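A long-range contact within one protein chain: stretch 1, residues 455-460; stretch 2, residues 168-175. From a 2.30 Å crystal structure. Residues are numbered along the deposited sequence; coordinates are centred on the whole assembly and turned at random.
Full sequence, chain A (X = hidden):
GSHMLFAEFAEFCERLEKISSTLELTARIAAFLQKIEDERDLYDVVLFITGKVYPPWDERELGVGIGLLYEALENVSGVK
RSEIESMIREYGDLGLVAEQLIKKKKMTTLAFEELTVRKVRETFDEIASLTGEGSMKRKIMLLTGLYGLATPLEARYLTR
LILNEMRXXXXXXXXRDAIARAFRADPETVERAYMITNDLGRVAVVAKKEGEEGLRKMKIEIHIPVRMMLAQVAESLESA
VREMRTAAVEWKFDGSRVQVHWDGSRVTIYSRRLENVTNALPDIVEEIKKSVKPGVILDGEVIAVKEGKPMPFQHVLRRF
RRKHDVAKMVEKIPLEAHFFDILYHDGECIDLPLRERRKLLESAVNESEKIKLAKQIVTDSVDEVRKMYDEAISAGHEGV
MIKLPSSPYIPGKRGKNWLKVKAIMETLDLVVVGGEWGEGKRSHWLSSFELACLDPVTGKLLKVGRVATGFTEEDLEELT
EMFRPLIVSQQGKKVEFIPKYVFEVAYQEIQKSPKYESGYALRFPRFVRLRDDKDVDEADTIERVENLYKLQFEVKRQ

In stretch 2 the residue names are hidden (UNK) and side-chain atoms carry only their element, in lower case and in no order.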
# COMPACT_ATOMS: atom_id res chain seq x y z
N ASP A 455 1.52 5.41 -11.14
CA ASP A 455 0.34 5.54 -11.99
C ASP A 455 -0.58 4.39 -11.58
O ASP A 455 -0.30 3.23 -11.88
CB ASP A 455 0.74 5.43 -13.46
CG ASP A 455 -0.46 5.49 -14.42
OD1 ASP A 455 -1.63 5.38 -13.99
OD2 ASP A 455 -0.23 5.64 -15.64
N PRO A 456 -1.67 4.70 -10.85
CA PRO A 456 -2.51 3.64 -10.28
C PRO A 456 -3.36 2.86 -11.30
O PRO A 456 -3.88 1.81 -10.96
CB PRO A 456 -3.40 4.40 -9.29
CG PRO A 456 -3.51 5.75 -9.88
CD PRO A 456 -2.17 6.04 -10.50
N VAL A 457 -3.49 3.34 -12.54
CA VAL A 457 -4.20 2.55 -13.55
C VAL A 457 -3.34 1.44 -14.17
O VAL A 457 -3.82 0.32 -14.35
CB VAL A 457 -5.04 3.39 -14.60
CG1 VAL A 457 -5.09 4.88 -14.28
CG2 VAL A 457 -4.64 3.08 -16.07
N THR A 458 -2.07 1.75 -14.44
CA THR A 458 -1.16 0.80 -15.07
C THR A 458 -0.17 0.15 -14.09
O THR A 458 0.50 -0.82 -14.43
CB THR A 458 -0.34 1.48 -16.19
OG1 THR A 458 0.49 2.51 -15.63
CG2 THR A 458 -1.27 2.09 -17.25
N GLY A 459 -0.06 0.72 -12.88
CA GLY A 459 0.96 0.32 -11.91
C GLY A 459 2.39 0.71 -12.28
O GLY A 459 3.35 0.30 -11.64
N LYS A 460 2.54 1.50 -13.35
CA LYS A 460 3.88 1.94 -13.77
C LYS A 460 4.43 3.02 -12.82
O LYS A 460 3.67 3.78 -12.23
CB LYS A 460 3.84 2.43 -15.22
CG LYS A 460 3.71 1.29 -16.23
CD LYS A 460 3.04 1.72 -17.52
CE LYS A 460 4.04 1.94 -18.62
NZ LYS A 460 3.38 1.98 -19.96
N UNK A 168 3.60 -5.96 -16.46
CA UNK A 168 2.62 -6.16 -17.52
C UNK A 168 1.94 -4.86 -17.90
O UNK A 168 1.18 -4.81 -18.87
c UNK A 168 2.75 -9.33 -17.51
c UNK A 168 0.83 -9.27 -15.86
c UNK A 168 1.54 -7.16 -17.07
c UNK A 168 2.01 -8.50 -16.47
N UNK A 169 2.21 -3.81 -17.13
CA UNK A 169 1.53 -2.54 -17.33
C UNK A 169 0.08 -2.58 -16.87
O UNK A 169 -0.76 -1.82 -17.37
N UNK A 170 -0.21 -3.44 -15.90
CA UNK A 170 -1.57 -3.63 -15.38
C UNK A 170 -1.62 -3.20 -13.92
O UNK A 170 -0.92 -3.75 -13.07
c UNK A 170 -2.04 -5.10 -15.53
c UNK A 170 -3.40 -5.31 -14.89
c UNK A 170 -2.05 -5.53 -17.00
N UNK A 171 -2.44 -2.20 -13.64
CA UNK A 171 -2.63 -1.75 -12.27
C UNK A 171 -4.05 -1.97 -11.81
O UNK A 171 -4.83 -2.73 -12.42
N UNK A 172 -4.38 -1.29 -10.72
CA UNK A 172 -5.67 -1.38 -10.04
C UNK A 172 -6.80 -0.88 -10.94
O UNK A 172 -7.87 -1.48 -10.97
c UNK A 172 -6.18 -1.20 -7.54
o UNK A 172 -4.93 -1.74 -5.60
o UNK A 172 -4.60 -2.99 -7.40
c UNK A 172 -5.61 -0.53 -8.77
c UNK A 172 -5.16 -2.03 -6.80
N UNK A 173 -6.54 0.22 -11.66
CA UNK A 173 -7.52 0.84 -12.55
C UNK A 173 -7.93 -0.06 -13.70
O UNK A 173 -9.12 -0.22 -13.99
N UNK A 174 -6.95 -0.66 -14.37
CA UNK A 174 -7.25 -1.62 -15.43
C UNK A 174 -8.05 -2.81 -14.89
O UNK A 174 -9.07 -3.20 -15.48
c UNK A 174 -4.06 -1.06 -17.55
c UNK A 174 -6.22 -3.33 -16.98
c UNK A 174 -5.98 -2.05 -16.17
c UNK A 174 -5.48 -0.89 -17.03
N UNK A 175 -7.63 -3.35 -13.75
CA UNK A 175 -8.34 -4.48 -13.14
C UNK A 175 -9.80 -4.21 -12.75
O UNK A 175 -10.66 -5.05 -13.00
c UNK A 175 -7.83 -8.15 -12.52
c UNK A 175 -7.56 -5.04 -11.96
s UNK A 175 -6.70 -7.17 -13.53
c UNK A 175 -6.33 -5.83 -12.37

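Position 168 carries four side-chain carbons, forked at the second. Its CA-to-CB bond points away from stretch 1, and the side chain makes no contact with it. The fork beyond CB identifies Leu-168, an apolar residue suited to its buried site.

Position 169 has no side-chain atoms, so it is Gly-169. Its phi of 73° by itself favours glycine. The bare backbone lies against Thr-458: Gly-169 C is 3.0 Å from Thr-458 O, and Thr-458 CA makes a CA-H...O contact of 3.5 Å with Gly-169 O.

At position 170 one carbon carries two others, the beta-branched pattern of Val-170. The CA-to-CB bond points away from stretch 1, leaving the backbone to face it. Val-170 N lies 3.1 Å from Thr-458 O, but the angle is too poor for a hydrogen bond.

Position 171 again lacks a side chain, and here the space explains why Gly-171 fits. An ideal CB on Gly-171 would sit 2.5 Å from Gly-459 N and 2.8 Å from Val-457 O, both clashes. The close approach lets Gly-171 N give a weak hydrogen bond to Val-457 O (3.0 Å). This residue is also the N-cap of the helix that follows.

Position 172 bears three carbons, the third carrying two oxygens. That carboxylate, on a chain one carbon longer than aspartate's, marks Glu-172. The end of the side chain leads away, and both oxygens are hydrogen-bonded elsewhere in the structure, so the charged group is satisfied outside this contact.

Position 173 has no side-chain atoms and is Gly-173. An ideal CB on Gly-173 would come within 2.7 Å of Val-457 CB, a clash. With none present, Gly-173 N donates a well-aligned hydrogen bond to Pro-456 O (3.2 Å, 165°).

Position 174 has four carbons, forked at the first, with one arm two carbons long: Ile-174. Ile-174 N donates a hydrogen bond to Val-457 O at 3.3 Å, while Ile-174 CG1 lies 4.2 Å from Val-457 CG2, adding apolar packing beside the polar backbone link.

Position 175 shows two carbons, a sulfur and a terminal carbon, unbranched, hence Met-175. It makes no contact with stretch 1, and its flexible apolar chain suits a buried site.

The contact therefore rests mainly on backbone. Carbonyls of Pro-456 and Val-457 accept hydrogen bonds from amides at the start of the helix, which lack partners within its first turn. Glycines at 171 and 173 permit this approach, and Val-457 N bonding Asp-455 OD1 (3.1 Å) helps hold the turn that presents those carbonyls.

Stretch 2 (168-175) LGVGEGIM
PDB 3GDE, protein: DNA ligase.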